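PDB 4WY5: esterase from Rhizomucor miehei, which probably hydrolyses carboxylic esters, as a fungal carboxylesterase of the alpha/beta hydrolase fold. Local coordinates for residues Val51-Lys56 and Gly94-His99; Val103-Val108 and Pro302-Thr307; His197-Ser202 and Thr239-Thr244. All coordinates share one frame; numbering follows the deposited sequence.

Contact 1 (Val51-Lys56 and Gly94-His99); sequences VIEEDK and GSKYTH
The ammonium group of K96 is held between two carboxylates of one strand, those of E53 and D55. K96 NZ gives a hydrogen bond to E53 OE1 at 3.0 Å and another to D55 OD2, also at 3.0 Å, and both are salt bridges. The two acceptors are met differently: E53 OE1 is approached nearly along its C-O axis, whereas D55 OD2 receives the proton on its syn side, 20° out of the carboxylate plane. E53 slants across the lysine; D55 comes to it from the opposite direction. Beyond CG the chain of K96 is fully extended, which carries NZ out to the acids; chi1 of 71° places CG between the backbone N and the carbonyl carbon. At the root of the lysine, K96 CG sits over the centre of the Y97 ring, 4.0 Å above its plane.

A second shell fixes both acids. E53 OE2 makes a salt bridge with R104, and D55 OD1 is hydrogen-bonded to T68. On the loop side, S95 OG is hydrogen-bonded to E38. Two residues apart on strand 52-60, E53 and D55 both point toward K96, and the resulting surface network of salt bridges joins this edge strand to the loop between strand 80-86 and helix 100-110. Strand 63-71, the antiparallel neighbour, lies alongside: I52, E54 and K56 pair with its backbone, and both E53 and K96 touch T68.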
loop_
_atom_site.group_PDB
_atom_site.type_symbol
_atom_site.label_atom_id
_atom_site.label_comp_id
_atom_site.label_asym_id
_atom_site.label_seq_id
_atom_site.Cartn_x
_atom_site.Cartn_y
_atom_site.Cartn_z
ATOM N N VAL A 51 14.604 0.104 23.312
ATOM C CA VAL A 51 13.457 0.947 23.648
ATOM C C VAL A 51 13.449 1.260 25.162
ATOM O O VAL A 51 14.089 0.547 25.950
ATOM C CB VAL A 51 12.100 0.248 23.267
ATOM C CG1 VAL A 51 10.971 1.085 23.659
ATOM C CG2 VAL A 51 11.969 -0.029 21.761
ATOM N N ILE A 52 12.745 2.323 25.564
ATOM C CA ILE A 52 12.482 2.594 26.975
ATOM C C ILE A 52 11.021 2.285 27.321
ATOM O O ILE A 52 10.112 2.971 26.861
ATOM C CB ILE A 52 12.788 4.060 27.345
ATOM C CG1 ILE A 52 14.240 4.393 27.033
ATOM C CG2 ILE A 52 12.532 4.303 28.828
ATOM C CD1 ILE A 52 14.447 5.838 26.858
ATOM N N GLU A 53 10.808 1.257 28.137
ATOM C CA GLU A 53 9.469 0.724 28.438
ATOM C C GLU A 53 9.067 0.964 29.908
ATOM O O GLU A 53 9.912 0.955 30.797
ATOM C CB GLU A 53 9.424 -0.784 28.108
ATOM C CG GLU A 53 8.178 -1.518 28.603
ATOM C CD GLU A 53 8.161 -3.006 28.249
ATOM O OE1 GLU A 53 7.762 -3.818 29.121
ATOM O OE2 GLU A 53 8.537 -3.368 27.107
ATOM N N GLU A 54 7.781 1.203 30.157
ATOM C CA GLU A 54 7.294 1.489 31.510
ATOM C C GLU A 54 5.833 1.068 31.698
ATOM O O GLU A 54 5.009 1.377 30.850
ATOM C CB GLU A 54 7.455 2.984 31.801
ATOM C CG GLU A 54 6.792 3.463 33.067
ATOM C CD GLU A 54 6.960 4.956 33.280
ATOM O OE1 GLU A 54 7.293 5.685 32.313
ATOM O OE2 GLU A 54 6.741 5.405 34.422
ATOM N N ASP A 55 5.517 0.372 32.795
ATOM C CA ASP A 55 4.135 -0.056 33.079
ATOM C C ASP A 55 3.470 0.789 34.187
ATOM O O ASP A 55 4.107 1.128 35.180
ATOM C CB ASP A 55 4.091 -1.548 33.462
ATOM C CG ASP A 55 4.287 -2.482 32.255
ATOM O OD1 ASP A 55 4.290 -1.989 31.109
ATOM O OD2 ASP A 55 4.418 -3.714 32.444
ATOM N N LYS A 56 2.184 1.107 34.011
ATOM C CA LYS A 56 1.434 1.970 34.931
ATOM C C LYS A 56 -0.004 1.458 35.149
ATOM O O LYS A 56 -0.612 0.864 34.248
ATOM C CB LYS A 56 1.398 3.409 34.405
ATOM C CG LYS A 56 2.750 4.121 34.368
ATOM C CD LYS A 56 2.617 5.585 33.947
ATOM C CE LYS A 56 2.038 6.452 35.052
ATOM N NZ LYS A 56 2.948 6.515 36.227
ATOM N N GLY A 94 -3.545 -12.590 23.535
ATOM C CA GLY A 94 -2.739 -11.428 23.231
ATOM C C GLY A 94 -2.261 -10.666 24.447
ATOM O O GLY A 94 -2.940 -10.625 25.464
ATOM N N SER A 95 -1.085 -10.059 24.326
ATOM C CA SER A 95 -0.482 -9.270 25.400
ATOM C C SER A 95 0.685 -8.505 24.805
ATOM O O SER A 95 0.944 -8.589 23.606
ATOM C CB SER A 95 0.002 -10.150 26.550
ATOM O OG SER A 95 1.057 -10.984 26.106
ATOM N N LYS A 96 1.438 -7.815 25.644
ATOM C CA LYS A 96 2.570 -7.051 25.146
ATOM C C LYS A 96 3.716 -7.960 24.705
ATOM O O LYS A 96 4.582 -7.536 23.935
ATOM C CB LYS A 96 3.061 -6.069 26.223
ATOM C CG LYS A 96 3.758 -6.740 27.402
ATOM C CD LYS A 96 4.351 -5.724 28.372
ATOM C CE LYS A 96 4.889 -6.409 29.629
ATOM N NZ LYS A 96 5.744 -5.507 30.468
ATOM N N TYR A 97 3.687 -9.227 25.114
ATOM C CA TYR A 97 4.750 -10.145 24.713
ATOM C C TYR A 97 4.494 -10.731 23.343
ATOM O O TYR A 97 5.437 -10.939 22.591
ATOM C CB TYR A 97 4.917 -11.274 25.738
ATOM C CG TYR A 97 5.239 -10.780 27.125
ATOM C CD1 TYR A 97 6.521 -10.311 27.436
ATOM C CD2 TYR A 97 4.265 -10.749 28.118
ATOM C CE1 TYR A 97 6.827 -9.841 28.706
ATOM C CE2 TYR A 97 4.558 -10.272 29.389
ATOM C CZ TYR A 97 5.841 -9.823 29.675
ATOM O OH TYR A 97 6.144 -9.354 30.931
ATOM N N THR A 98 3.226 -10.974 23.006
ATOM C CA THR A 98 2.884 -11.556 21.706
ATOM C C THR A 98 3.067 -10.544 20.564
ATOM O O THR A 98 3.389 -10.928 19.439
ATOM C CB THR A 98 1.429 -12.116 21.684
ATOM O OG1 THR A 98 0.490 -11.061 21.929
ATOM C CG2 THR A 98 1.237 -13.201 22.751
ATOM N N HIS A 99 2.886 -9.253 20.851
ATOM C CA HIS A 99 2.928 -8.235 19.802
ATOM C C HIS A 99 4.186 -7.360 19.872
ATOM O O HIS A 99 4.210 -6.238 19.343
ATOM C CB HIS A 99 1.670 -7.359 19.866
ATOM C CG HIS A 99 0.451 -8.023 19.307
ATOM N ND1 HIS A 99 -0.154 -9.103 19.916
ATOM C CD2 HIS A 99 -0.267 -7.772 18.181
ATOM C CE1 HIS A 99 -1.194 -9.488 19.191
ATOM N NE2 HIS A 99 -1.286 -8.695 18.136
#

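Contact 2 (Val103-Val108 and Pro302-Thr307). With SO4 (sulfate ion), chain D.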
loop_
_atom_site.group_PDB
_atom_site.type_symbol
_atom_site.label_atom_id
_atom_site.label_comp_id
_atom_site.label_asym_id
_atom_site.label_seq_id
_atom_site.Cartn_x
_atom_site.Cartn_y
_atom_site.Cartn_z
ATOM N N VAL A 103 5.051 -3.512 17.668
ATOM C CA VAL A 103 4.976 -2.355 18.564
ATOM C C VAL A 103 6.321 -1.619 18.659
ATOM O O VAL A 103 6.392 -0.384 18.547
ATOM C CB VAL A 103 4.529 -2.766 19.982
ATOM C CG1 VAL A 103 4.773 -1.643 20.979
ATOM C CG2 VAL A 103 3.071 -3.172 19.971
ATOM N N ARG A 104 7.389 -2.378 18.850
ATOM C CA ARG A 104 8.707 -1.776 18.959
ATOM C C ARG A 104 9.194 -1.192 17.624
ATOM O O ARG A 104 9.820 -0.126 17.616
ATOM C CB ARG A 104 9.700 -2.798 19.540
ATOM C CG ARG A 104 9.491 -2.963 21.058
ATOM C CD ARG A 104 10.559 -3.770 21.810
ATOM N NE ARG A 104 10.142 -3.944 23.207
ATOM C CZ ARG A 104 10.890 -4.457 24.180
ATOM N NH1 ARG A 104 12.130 -4.854 23.940
ATOM N NH2 ARG A 104 10.387 -4.571 25.403
ATOM N N ASP A 105 8.849 -1.843 16.509
ATOM C CA ASP A 105 9.139 -1.314 15.156
ATOM C C ASP A 105 8.440 0.037 14.851
ATOM O O ASP A 105 9.070 0.992 14.396
ATOM C CB ASP A 105 8.750 -2.341 14.065
ATOM C CG ASP A 105 9.774 -3.469 13.923
ATOM O OD1 ASP A 105 10.847 -3.395 14.572
ATOM O OD2 ASP A 105 9.536 -4.413 13.138
ATOM N N LEU A 106 7.130 0.094 15.053
ATOM C CA LEU A 106 6.376 1.337 14.840
ATOM C C LEU A 106 6.889 2.490 15.716
ATOM O O LEU A 106 6.989 3.635 15.262
ATOM C CB LEU A 106 4.888 1.100 15.117
ATOM C CG LEU A 106 4.213 0.127 14.133
ATOM C CD1 LEU A 106 2.803 -0.249 14.571
ATOM C CD2 LEU A 106 4.208 0.710 12.719
ATOM N N THR A 107 7.207 2.179 16.971
ATOM C CA THR A 107 7.632 3.192 17.936
ATOM C C THR A 107 8.927 3.900 17.507
ATOM O O THR A 107 8.953 5.127 17.431
ATOM C CB THR A 107 7.805 2.575 19.350
ATOM O OG1 THR A 107 6.528 2.133 19.836
ATOM C CG2 THR A 107 8.401 3.593 20.333
ATOM N N VAL A 108 9.993 3.152 17.214
ATOM C CA VAL A 108 11.251 3.813 16.858
ATOM C C VAL A 108 11.276 4.366 15.410
ATOM O O VAL A 108 11.913 5.393 15.176
ATOM C CB VAL A 108 12.485 2.880 17.091
ATOM C CG1 VAL A 108 12.306 2.086 18.377
ATOM C CG2 VAL A 108 12.724 1.934 15.925
ATOM N N PRO A 302 8.547 -9.789 2.458
ATOM C CA PRO A 302 8.414 -8.473 1.805
ATOM C C PRO A 302 7.126 -7.730 2.165
ATOM O O PRO A 302 7.156 -6.492 2.176
ATOM C CB PRO A 302 8.425 -8.817 0.308
ATOM C CG PRO A 302 9.175 -10.120 0.222
ATOM C CD PRO A 302 8.868 -10.867 1.497
ATOM N N GLN A 303 6.043 -8.443 2.486
ATOM C CA GLN A 303 4.809 -7.757 2.851
ATOM C C GLN A 303 4.826 -7.283 4.320
ATOM O O GLN A 303 4.169 -6.290 4.639
ATOM C CB GLN A 303 3.551 -8.609 2.549
ATOM C CG GLN A 303 3.645 -10.109 2.659
ATOM C CD GLN A 303 4.277 -10.778 1.447
ATOM O OE1 GLN A 303 5.489 -11.010 1.427
ATOM N NE2 GLN A 303 3.460 -11.121 0.447
ATOM N N TYR A 304 5.574 -7.944 5.209
ATOM C CA TYR A 304 5.710 -7.406 6.576
ATOM C C TYR A 304 6.440 -6.057 6.523
ATOM O O TYR A 304 6.027 -5.087 7.172
ATOM C CB TYR A 304 6.480 -8.352 7.527
ATOM C CG TYR A 304 6.761 -7.697 8.881
ATOM C CD1 TYR A 304 5.832 -7.773 9.924
ATOM C CD2 TYR A 304 7.933 -6.955 9.095
ATOM C CE1 TYR A 304 6.061 -7.154 11.147
ATOM C CE2 TYR A 304 8.172 -6.317 10.308
ATOM C CZ TYR A 304 7.229 -6.424 11.330
ATOM O OH TYR A 304 7.446 -5.814 12.539
ATOM N N ARG A 305 7.530 -6.003 5.761
ATOM C CA ARG A 305 8.327 -4.776 5.630
ATOM C C ARG A 305 7.524 -3.624 4.956
ATOM O O ARG A 305 7.506 -2.495 5.443
ATOM C CB ARG A 305 9.614 -5.096 4.845
ATOM C CG ARG A 305 10.667 -3.997 4.788
ATOM C CD ARG A 305 11.997 -4.489 4.156
ATOM N NE ARG A 305 11.837 -5.067 2.813
ATOM C CZ ARG A 305 11.928 -6.371 2.522
ATOM N NH1 ARG A 305 12.200 -7.263 3.475
ATOM N NH2 ARG A 305 11.761 -6.790 1.268
ATOM N N PHE A 306 6.838 -3.922 3.858
ATOM C CA PHE A 306 5.992 -2.934 3.174
ATOM C C PHE A 306 4.961 -2.350 4.146
ATOM O O PHE A 306 4.788 -1.145 4.236
ATOM C CB PHE A 306 5.286 -3.581 1.961
ATOM C CG PHE A 306 4.134 -2.764 1.400
ATOM C CD1 PHE A 306 4.349 -1.763 0.443
ATOM C CD2 PHE A 306 2.834 -2.995 1.830
ATOM C CE1 PHE A 306 3.282 -1.007 -0.073
ATOM C CE2 PHE A 306 1.762 -2.244 1.331
ATOM C CZ PHE A 306 1.987 -1.244 0.375
ATOM N N THR A 307 4.312 -3.208 4.921
ATOM C CA THR A 307 3.185 -2.752 5.725
ATOM C C THR A 307 3.666 -1.869 6.869
ATOM O O THR A 307 3.068 -0.819 7.135
ATOM C CB THR A 307 2.360 -3.939 6.266
ATOM O OG1 THR A 307 1.947 -4.765 5.163
ATOM C CG2 THR A 307 1.139 -3.439 7.015
HETATM S S SO4 D . 12.779 -6.411 27.995
HETATM O O1 SO4 D . 13.223 -7.051 29.238
HETATM O O2 SO4 D . 12.635 -4.971 28.198
HETATM O O3 SO4 D . 13.763 -6.644 26.930
HETATM O O4 SO4 D . 11.477 -6.965 27.613
#
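The Y304 ring meets D105 at its edge: D105 OD2 lies in the plane of the ring, beside the hydroxyl. The carboxylate is turned 62° from that plane, and the two side chains slant across each other. Y304 OH donates a hydrogen bond of 2.6 Å to D105 OD2, reaching the oxygen on its anti side and 26° out of the carboxylate plane. A further flat group, the guanidinium of R104, has the sulfate at its edge, with the sulfur in plane; R104 NH2 gives sulfate O4 a weak hydrogen bond of 3.4 Å. This ion probably came from the crystallisation liquor.

With CG anti to the backbone N, chi1 173° sends the Y304 ring out toward helix 100-110; the CA atoms of D105 and Y304 are 11.1 Å apart. The bond ties that helix to the C-terminal helix 302-319, both packed beside the central sheet of the alpha/beta hydrolase fold. Within each helix a threonine hydroxyl turns back on its own backbone: T107 OG1 donates to V103 O at 2.8 Å, and T307 OG1 to Q303 O at 2.7 Å. Each carbonyl also accepts the amide of its threonine, and at V103 O the two donors arrive from opposite faces of the carbonyl plane. L106, next to D105, packs on I308, I311 and V312 further along helix 302-319 and on F85 of the sheet. Beyond, P302 and F306 pack against the second subunit, on V282 and T310 of that chain.

D105 and Y304 are both buried, so the phenol proton answers one oxygen of an acid inside the protein. D105 OD1 has a long, weak ion pair with K101. Together the neutral donor and the distant lysine would probably help stabilise the carboxylate as an anion.

Contact 3 (His197-Ser202 and Thr239-Thr244)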
loop_
_atom_site.group_PDB
_atom_site.type_symbol
_atom_site.label_atom_id
_atom_site.label_comp_id
_atom_site.label_asym_id
_atom_site.label_seq_id
_atom_site.Cartn_x
_atom_site.Cartn_y
_atom_site.Cartn_z
ATOM N N HIS A 197 -20.879 -13.876 8.113
ATOM C CA HIS A 197 -19.681 -13.941 7.272
ATOM C C HIS A 197 -19.900 -14.705 5.963
ATOM O O HIS A 197 -19.210 -14.436 4.970
ATOM C CB HIS A 197 -18.504 -14.584 8.036
ATOM C CG HIS A 197 -18.066 -13.832 9.259
ATOM N ND1 HIS A 197 -17.303 -12.678 9.199
ATOM C CD2 HIS A 197 -18.266 -14.078 10.578
ATOM C CE1 HIS A 197 -17.067 -12.245 10.426
ATOM N NE2 HIS A 197 -17.637 -13.079 11.281
ATOM N N ALA A 198 -20.850 -15.647 5.957
ATOM C CA ALA A 198 -21.071 -16.536 4.804
ATOM C C ALA A 198 -21.663 -15.815 3.599
ATOM O O ALA A 198 -21.785 -16.385 2.525
ATOM C CB ALA A 198 -21.975 -17.703 5.201
ATOM N N LYS A 199 -22.036 -14.564 3.789
ATOM C CA LYS A 199 -22.475 -13.703 2.704
ATOM C C LYS A 199 -21.344 -13.407 1.703
ATOM O O LYS A 199 -21.598 -13.100 0.545
ATOM C CB LYS A 199 -23.000 -12.391 3.298
ATOM C CG LYS A 199 -23.452 -11.338 2.303
ATOM C CD LYS A 199 -23.653 -9.988 3.009
ATOM C CE LYS A 199 -24.119 -8.882 2.044
ATOM N NZ LYS A 199 -24.255 -7.549 2.731
ATOM N N TYR A 200 -20.097 -13.487 2.154
ATOM C CA TYR A 200 -18.971 -13.066 1.324
ATOM C C TYR A 200 -18.178 -14.247 0.743
ATOM O O TYR A 200 -17.928 -15.258 1.425
ATOM C CB TYR A 200 -18.030 -12.151 2.140
ATOM C CG TYR A 200 -18.679 -10.883 2.676
ATOM C CD1 TYR A 200 -18.797 -9.738 1.878
ATOM C CD2 TYR A 200 -19.166 -10.829 3.981
ATOM C CE1 TYR A 200 -19.394 -8.580 2.368
ATOM C CE2 TYR A 200 -19.761 -9.686 4.481
ATOM C CZ TYR A 200 -19.871 -8.563 3.677
ATOM O OH TYR A 200 -20.459 -7.422 4.187
ATOM N N GLU A 201 -17.738 -14.079 -0.503
ATOM C CA GLU A 201 -17.068 -15.137 -1.259
ATOM C C GLU A 201 -15.769 -15.599 -0.581
ATOM O O GLU A 201 -15.435 -16.789 -0.629
ATOM C CB GLU A 201 -16.763 -14.643 -2.690
ATOM C CG GLU A 201 -16.027 -15.643 -3.600
ATOM C CD GLU A 201 -15.723 -15.087 -5.007
ATOM O OE1 GLU A 201 -15.527 -13.853 -5.150
ATOM O OE2 GLU A 201 -15.646 -15.889 -5.970
ATOM N N SER A 202 -15.055 -14.683 0.081
ATOM C CA SER A 202 -13.784 -15.065 0.702
ATOM C C SER A 202 -13.963 -16.012 1.895
ATOM O O SER A 202 -13.063 -16.790 2.203
ATOM C CB SER A 202 -12.978 -13.827 1.114
ATOM O OG SER A 202 -13.736 -12.920 1.872
ATOM N N THR A 239 -20.878 -5.162 15.546
ATOM C CA THR A 239 -20.671 -5.599 14.176
ATOM C C THR A 239 -20.753 -4.384 13.247
ATOM O O THR A 239 -21.840 -3.986 12.805
ATOM C CB THR A 239 -21.709 -6.691 13.762
ATOM O OG1 THR A 239 -23.041 -6.219 13.995
ATOM C CG2 THR A 239 -21.477 -7.990 14.551
ATOM N N LEU A 240 -19.573 -3.815 12.978
ATOM C CA LEU A 240 -19.359 -2.610 12.179
ATOM C C LEU A 240 -20.141 -2.562 10.846
ATOM O O LEU A 240 -20.494 -1.489 10.356
ATOM C CB LEU A 240 -17.857 -2.468 11.874
ATOM C CG LEU A 240 -16.830 -1.743 12.770
ATOM C CD1 LEU A 240 -17.463 -0.748 13.713
ATOM C CD2 LEU A 240 -15.911 -2.707 13.516
ATOM N N GLU A 241 -20.390 -3.719 10.251
ATOM C CA GLU A 241 -21.108 -3.781 8.980
ATOM C C GLU A 241 -22.492 -3.107 9.034
ATOM O O GLU A 241 -23.007 -2.649 8.008
ATOM C CB GLU A 241 -21.237 -5.241 8.568
ATOM C CG GLU A 241 -21.913 -5.520 7.270
ATOM C CD GLU A 241 -22.330 -6.964 7.208
ATOM O OE1 GLU A 241 -22.641 -7.520 8.291
ATOM O OE2 GLU A 241 -22.318 -7.546 6.103
ATOM N N LEU A 242 -23.066 -3.005 10.234
ATOM C CA LEU A 242 -24.400 -2.420 10.412
ATOM C C LEU A 242 -24.427 -0.891 10.399
ATOM O O LEU A 242 -25.504 -0.286 10.377
ATOM C CB LEU A 242 -25.026 -2.910 11.727
ATOM C CG LEU A 242 -25.334 -4.412 11.816
ATOM C CD1 LEU A 242 -25.960 -4.800 13.172
ATOM C CD2 LEU A 242 -26.220 -4.829 10.647
ATOM N N ALA A 243 -23.253 -0.268 10.409
ATOM C CA ALA A 243 -23.174 1.185 10.531
ATOM C C ALA A 243 -23.894 1.901 9.389
ATOM O O ALA A 243 -23.784 1.513 8.226
ATOM C CB ALA A 243 -21.721 1.627 10.603
ATOM N N THR A 244 -24.639 2.946 9.738
ATOM C CA THR A 244 -25.317 3.784 8.751
ATOM C C THR A 244 -24.377 4.836 8.191
ATOM O O THR A 244 -23.289 5.061 8.727
ATOM C CB THR A 244 -26.510 4.546 9.344
ATOM O OG1 THR A 244 -26.022 5.515 10.283
ATOM C CG2 THR A 244 -27.503 3.604 10.008
#
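A short 3-10 turn, L240-L242, presents E241 to Y200, which stands just ahead of helix 201-206; the contact thus joins two connecting segments at the surface of the alpha/beta hydrolase fold. Y200 OH donates a hydrogen bond of 2.7 Å to E241 OE2. The hydroxyl meets that oxygen on its anti side and 33° out of the carboxylate plane, and the ring and the carboxylate are inclined to each other by 36°. Tyrosine and glutamate approach from opposite directions. E241 spans the gap with CG anti to the backbone N (chi1 -178°) and an extended chain beyond.

K199 adds a looser charge partner: K199 NZ lies 3.9 Å from E241 OE2, a long salt bridge. Its chain also runs fully extended, passing over one face of the Y200 ring, where K199 CD is 4.0 Å above the plane and displaced toward the rim. E241 OE2 therefore has a short bond from the phenol and a distant lysine, while E241 OE1 accepts a hydrogen bond from the backbone N of V195. The carboxylate is gripped through both oxygens, which should limit its rotation, and the lysine would probably favour its charged form.

The turn is also anchored by its backbone, where E241 pairs with T193, and L240 packs on T165 and A168 of helix 162-176 and on Y271. Y200 in turn packs on D266 and E267 of helix 265-277, and H197 ND1 is hydrogen-bonded to E267. K199, Y200 and E241 together connect the approach to helix 201-206 with the loop between helices 230-233 and 245-248, alongside helix 265-277.

From the N terminus, contact 1 closes first, returning the loop ahead of helix 100-110 to edge strand 52-60 after 37 residues that include the rest of that strand and all of strands 63-71 and 80-86. Contact 2 opens soon afterwards, in series, on that same helix, and closes only at helix 302-319, with 193 residues between. Nested inside this loop, contact 3 closes an excursion of 36 residues, about half helix and without a strand. Contacts 1 and 2 touch through the E53-R104 salt bridge and V51 packing on V108, linking the edge strand to helix 100-110, which contact 2 ties to the C-terminal helix. Contact 3 lies on the opposite side of the chain's centre from both.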